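PDB 5FP2: ferric enterobactin receptor PIRA from Pseudomonas aeruginosa, which probably takes up ferric siderophores such as ferric enterobactin across the outer membrane as a TonB-dependent receptor. Local coordinates for residues Glu623-Gly635 against Thr658-Phe670. Residues are numbered along the deposited sequence; the frame is centred on the assembly and turned at random.
Sequences ERLSTQLTSTIYG and TYGIWGVSAGYTF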
# COMPACT_ATOMS: atom_id res chain seq x y z
N GLU A 623 7.71 -30.05 -6.43
CA GLU A 623 8.63 -29.00 -5.99
C GLU A 623 8.57 -27.84 -6.97
O GLU A 623 8.47 -26.69 -6.57
CB GLU A 623 10.07 -29.52 -5.92
CG GLU A 623 10.30 -30.71 -5.00
CD GLU A 623 10.74 -30.35 -3.59
OE1 GLU A 623 11.30 -29.25 -3.39
OE2 GLU A 623 10.62 -31.22 -2.69
N ARG A 624 8.58 -28.16 -8.26
CA ARG A 624 8.76 -27.15 -9.31
C ARG A 624 7.42 -26.67 -9.87
O ARG A 624 7.32 -25.55 -10.36
CB ARG A 624 9.66 -27.69 -10.43
CG ARG A 624 10.97 -28.27 -9.90
CD ARG A 624 12.01 -28.52 -10.97
NE ARG A 624 13.34 -28.58 -10.37
CZ ARG A 624 14.03 -29.69 -10.17
NH1 ARG A 624 13.56 -30.86 -10.57
NH2 ARG A 624 15.22 -29.64 -9.58
N LEU A 625 6.39 -27.51 -9.82
CA LEU A 625 5.14 -27.21 -10.52
C LEU A 625 3.97 -26.84 -9.58
O LEU A 625 3.69 -27.53 -8.59
CB LEU A 625 4.71 -28.39 -11.38
CG LEU A 625 3.39 -28.15 -12.12
CD1 LEU A 625 3.52 -27.04 -13.14
CD2 LEU A 625 2.94 -29.43 -12.79
N SER A 626 3.24 -25.80 -9.96
CA SER A 626 2.34 -25.13 -9.04
C SER A 626 1.10 -24.61 -9.77
O SER A 626 1.20 -24.07 -10.87
CB SER A 626 3.09 -23.98 -8.36
OG SER A 626 2.20 -22.94 -8.00
N THR A 627 -0.07 -24.78 -9.18
CA THR A 627 -1.32 -24.48 -9.89
C THR A 627 -2.38 -23.81 -9.02
O THR A 627 -2.64 -24.23 -7.90
CB THR A 627 -1.99 -25.74 -10.50
OG1 THR A 627 -1.08 -26.85 -10.55
CG2 THR A 627 -2.48 -25.43 -11.92
N GLN A 628 -2.98 -22.75 -9.56
CA GLN A 628 -4.04 -22.01 -8.89
C GLN A 628 -5.31 -22.04 -9.70
O GLN A 628 -5.30 -21.87 -10.92
CB GLN A 628 -3.64 -20.54 -8.67
CG GLN A 628 -3.27 -20.23 -7.22
CD GLN A 628 -2.53 -18.92 -7.01
OE1 GLN A 628 -2.38 -18.07 -7.91
NE2 GLN A 628 -2.01 -18.77 -5.79
N LEU A 629 -6.42 -22.23 -8.99
CA LEU A 629 -7.71 -21.75 -9.42
C LEU A 629 -8.07 -20.57 -8.52
O LEU A 629 -7.91 -20.64 -7.29
CB LEU A 629 -8.73 -22.87 -9.25
CG LEU A 629 -10.01 -22.81 -10.10
CD1 LEU A 629 -9.65 -22.61 -11.57
CD2 LEU A 629 -10.86 -24.07 -9.87
N THR A 630 -8.48 -19.46 -9.13
CA THR A 630 -8.95 -18.33 -8.34
C THR A 630 -10.25 -17.74 -8.81
O THR A 630 -10.51 -17.61 -10.02
CB THR A 630 -7.98 -17.16 -8.33
OG1 THR A 630 -8.09 -16.48 -9.59
CG2 THR A 630 -6.55 -17.64 -8.07
N SER A 631 -11.02 -17.28 -7.83
CA SER A 631 -12.32 -16.68 -8.06
C SER A 631 -12.44 -15.40 -7.25
O SER A 631 -11.80 -15.22 -6.21
CB SER A 631 -13.43 -17.66 -7.67
OG SER A 631 -13.20 -18.21 -6.39
N THR A 632 -13.23 -14.49 -7.79
CA THR A 632 -13.64 -13.33 -7.04
C THR A 632 -15.13 -13.20 -7.31
O THR A 632 -15.61 -13.45 -8.42
CB THR A 632 -12.79 -12.09 -7.39
OG1 THR A 632 -13.12 -10.99 -6.53
CG2 THR A 632 -12.98 -11.68 -8.83
N ILE A 633 -15.88 -13.02 -6.23
CA ILE A 633 -17.32 -12.93 -6.32
C ILE A 633 -17.77 -11.64 -5.69
O ILE A 633 -17.45 -11.35 -4.55
CB ILE A 633 -17.98 -14.13 -5.62
CG1 ILE A 633 -17.60 -15.43 -6.34
CG2 ILE A 633 -19.49 -13.98 -5.62
CD1 ILE A 633 -17.91 -16.69 -5.56
N TYR A 634 -18.51 -10.85 -6.46
CA TYR A 634 -19.11 -9.63 -5.95
C TYR A 634 -20.62 -9.82 -5.67
O TYR A 634 -21.29 -10.62 -6.32
CB TYR A 634 -18.89 -8.49 -6.95
CG TYR A 634 -17.43 -8.32 -7.38
CD1 TYR A 634 -16.52 -7.68 -6.55
CD2 TYR A 634 -16.97 -8.81 -8.60
CE1 TYR A 634 -15.21 -7.49 -6.94
CE2 TYR A 634 -15.64 -8.68 -8.97
CZ TYR A 634 -14.76 -8.01 -8.14
OH TYR A 634 -13.43 -7.81 -8.49
N GLY A 635 -21.12 -9.13 -4.64
CA GLY A 635 -22.54 -9.18 -4.30
C GLY A 635 -23.02 -7.87 -3.70
O GLY A 635 -23.17 -6.88 -4.41
N THR A 658 -25.39 -10.47 -7.38
CA THR A 658 -23.99 -10.91 -7.30
C THR A 658 -23.54 -11.62 -8.57
O THR A 658 -24.34 -12.18 -9.31
CB THR A 658 -23.77 -11.88 -6.11
OG1 THR A 658 -23.78 -13.23 -6.58
CG2 THR A 658 -24.85 -11.71 -5.01
N TYR A 659 -22.23 -11.64 -8.79
CA TYR A 659 -21.67 -12.25 -10.01
C TYR A 659 -20.24 -12.71 -9.78
O TYR A 659 -19.70 -12.52 -8.69
CB TYR A 659 -21.79 -11.27 -11.18
CG TYR A 659 -20.71 -10.21 -11.23
CD1 TYR A 659 -20.89 -8.98 -10.59
CD2 TYR A 659 -19.58 -10.37 -12.01
CE1 TYR A 659 -19.95 -7.98 -10.70
CE2 TYR A 659 -18.63 -9.38 -12.11
CZ TYR A 659 -18.81 -8.19 -11.44
OH TYR A 659 -17.84 -7.18 -11.50
N GLY A 660 -19.67 -13.41 -10.76
CA GLY A 660 -18.44 -14.18 -10.53
C GLY A 660 -17.38 -14.03 -11.61
O GLY A 660 -17.69 -13.76 -12.78
N ILE A 661 -16.12 -14.30 -11.25
CA ILE A 661 -15.03 -14.17 -12.20
C ILE A 661 -13.87 -15.08 -11.84
O ILE A 661 -13.30 -14.96 -10.76
CB ILE A 661 -14.56 -12.71 -12.24
CG1 ILE A 661 -15.31 -11.97 -13.35
CG2 ILE A 661 -13.06 -12.62 -12.45
CD1 ILE A 661 -16.05 -10.78 -12.82
N TRP A 662 -13.53 -16.01 -12.72
CA TRP A 662 -12.62 -17.09 -12.35
C TRP A 662 -11.40 -17.11 -13.22
O TRP A 662 -11.54 -17.11 -14.44
CB TRP A 662 -13.28 -18.44 -12.56
CG TRP A 662 -14.05 -19.00 -11.39
CD1 TRP A 662 -13.62 -19.94 -10.51
CD2 TRP A 662 -15.39 -18.70 -11.03
NE1 TRP A 662 -14.61 -20.25 -9.61
CE2 TRP A 662 -15.70 -19.49 -9.90
CE3 TRP A 662 -16.35 -17.83 -11.54
CZ2 TRP A 662 -16.97 -19.49 -9.31
CZ3 TRP A 662 -17.58 -17.76 -10.89
CH2 TRP A 662 -17.90 -18.63 -9.82
N GLY A 663 -10.22 -17.27 -12.62
CA GLY A 663 -9.00 -17.43 -13.39
C GLY A 663 -8.34 -18.76 -13.10
O GLY A 663 -8.53 -19.34 -12.03
N VAL A 664 -7.52 -19.22 -14.04
CA VAL A 664 -6.62 -20.35 -13.80
C VAL A 664 -5.18 -19.93 -14.10
O VAL A 664 -4.96 -19.07 -14.94
CB VAL A 664 -7.00 -21.56 -14.67
CG1 VAL A 664 -6.78 -21.27 -16.14
CG2 VAL A 664 -6.21 -22.79 -14.24
N SER A 665 -4.23 -20.59 -13.44
CA SER A 665 -2.85 -20.13 -13.39
C SER A 665 -1.87 -21.28 -13.10
O SER A 665 -2.08 -22.11 -12.20
CB SER A 665 -2.70 -19.08 -12.30
OG SER A 665 -1.61 -18.23 -12.57
N ALA A 666 -0.78 -21.30 -13.86
CA ALA A 666 0.23 -22.36 -13.73
C ALA A 666 1.61 -21.77 -13.70
O ALA A 666 1.85 -20.73 -14.30
CB ALA A 666 0.12 -23.35 -14.88
N GLY A 667 2.52 -22.46 -13.01
CA GLY A 667 3.89 -21.98 -12.88
C GLY A 667 4.88 -23.12 -12.82
O GLY A 667 4.63 -24.13 -12.16
N TYR A 668 6.01 -22.94 -13.49
CA TYR A 668 7.08 -23.91 -13.37
C TYR A 668 8.40 -23.24 -13.07
O TYR A 668 8.67 -22.16 -13.57
CB TYR A 668 7.20 -24.74 -14.65
CG TYR A 668 8.10 -25.93 -14.47
CD1 TYR A 668 7.63 -27.07 -13.84
CD2 TYR A 668 9.44 -25.90 -14.88
CE1 TYR A 668 8.45 -28.16 -13.63
CE2 TYR A 668 10.26 -27.00 -14.71
CZ TYR A 668 9.77 -28.12 -14.06
OH TYR A 668 10.59 -29.19 -13.84
N THR A 669 9.20 -23.89 -12.23
CA THR A 669 10.52 -23.38 -11.86
C THR A 669 11.62 -24.35 -12.27
O THR A 669 11.75 -25.43 -11.70
CB THR A 669 10.62 -23.18 -10.34
OG1 THR A 669 9.36 -22.74 -9.84
CG2 THR A 669 11.68 -22.16 -10.01
N PHE A 670 12.46 -23.95 -13.22
CA PHE A 670 13.48 -24.84 -13.76
C PHE A 670 14.68 -24.90 -12.84
O PHE A 670 15.39 -25.90 -12.80
CB PHE A 670 13.94 -24.38 -15.14
CG PHE A 670 12.88 -24.48 -16.19
CD1 PHE A 670 11.90 -23.50 -16.29
CD2 PHE A 670 12.81 -25.58 -17.01
CE1 PHE A 670 10.85 -23.64 -17.18
CE2 PHE A 670 11.75 -25.73 -17.89
CZ PHE A 670 10.76 -24.77 -17.96
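Y659 holds CG between its backbone N and carbonyl carbon (chi1 81°), while Y634 swings its own CG beside the backbone N (chi1 -52°), and the two rings meet obliquely with planes 38° apart. They sit at one end of an antiparallel strand pair, 625-634 against 659-669, in the 22-stranded barrel characteristic of TonB-dependent receptors. CD2 of Y634 lies 3.4 Å from CZ of Y659, whose hydroxyl is hydrogen-bonded to E704. On the same face T632 and I661 run side by side, their CG2 methyls 3.7 Å apart, and T632 OG1 is hydrogen-bonded to N614 on strand 610-619. Further along, the CB atoms of Q628 and S665 lie side by side, 4.0 Å apart; Q628 NE2 is hydrogen-bonded to D618 and S665 OG to Y710. K50 and R51 of the plug domain touch this face at S626, Q628 and T630, so it looks into the barrel. L629, V664 and W662 point to the other face, the outer one. Paired backbone bonds join the strands, the straightest from T630 N to G663 O (2.9 Å). At the far end, the R624 side chain passes obliquely by the Y668 ring, CD in van der Waals contact with OH (3.3 Å). Across from W662 in a non-hydrogen-bonded pair, S631 CB sits over one face of its indole in a CH-pi contact, 3.6 Å from the five-membered ring's centroid.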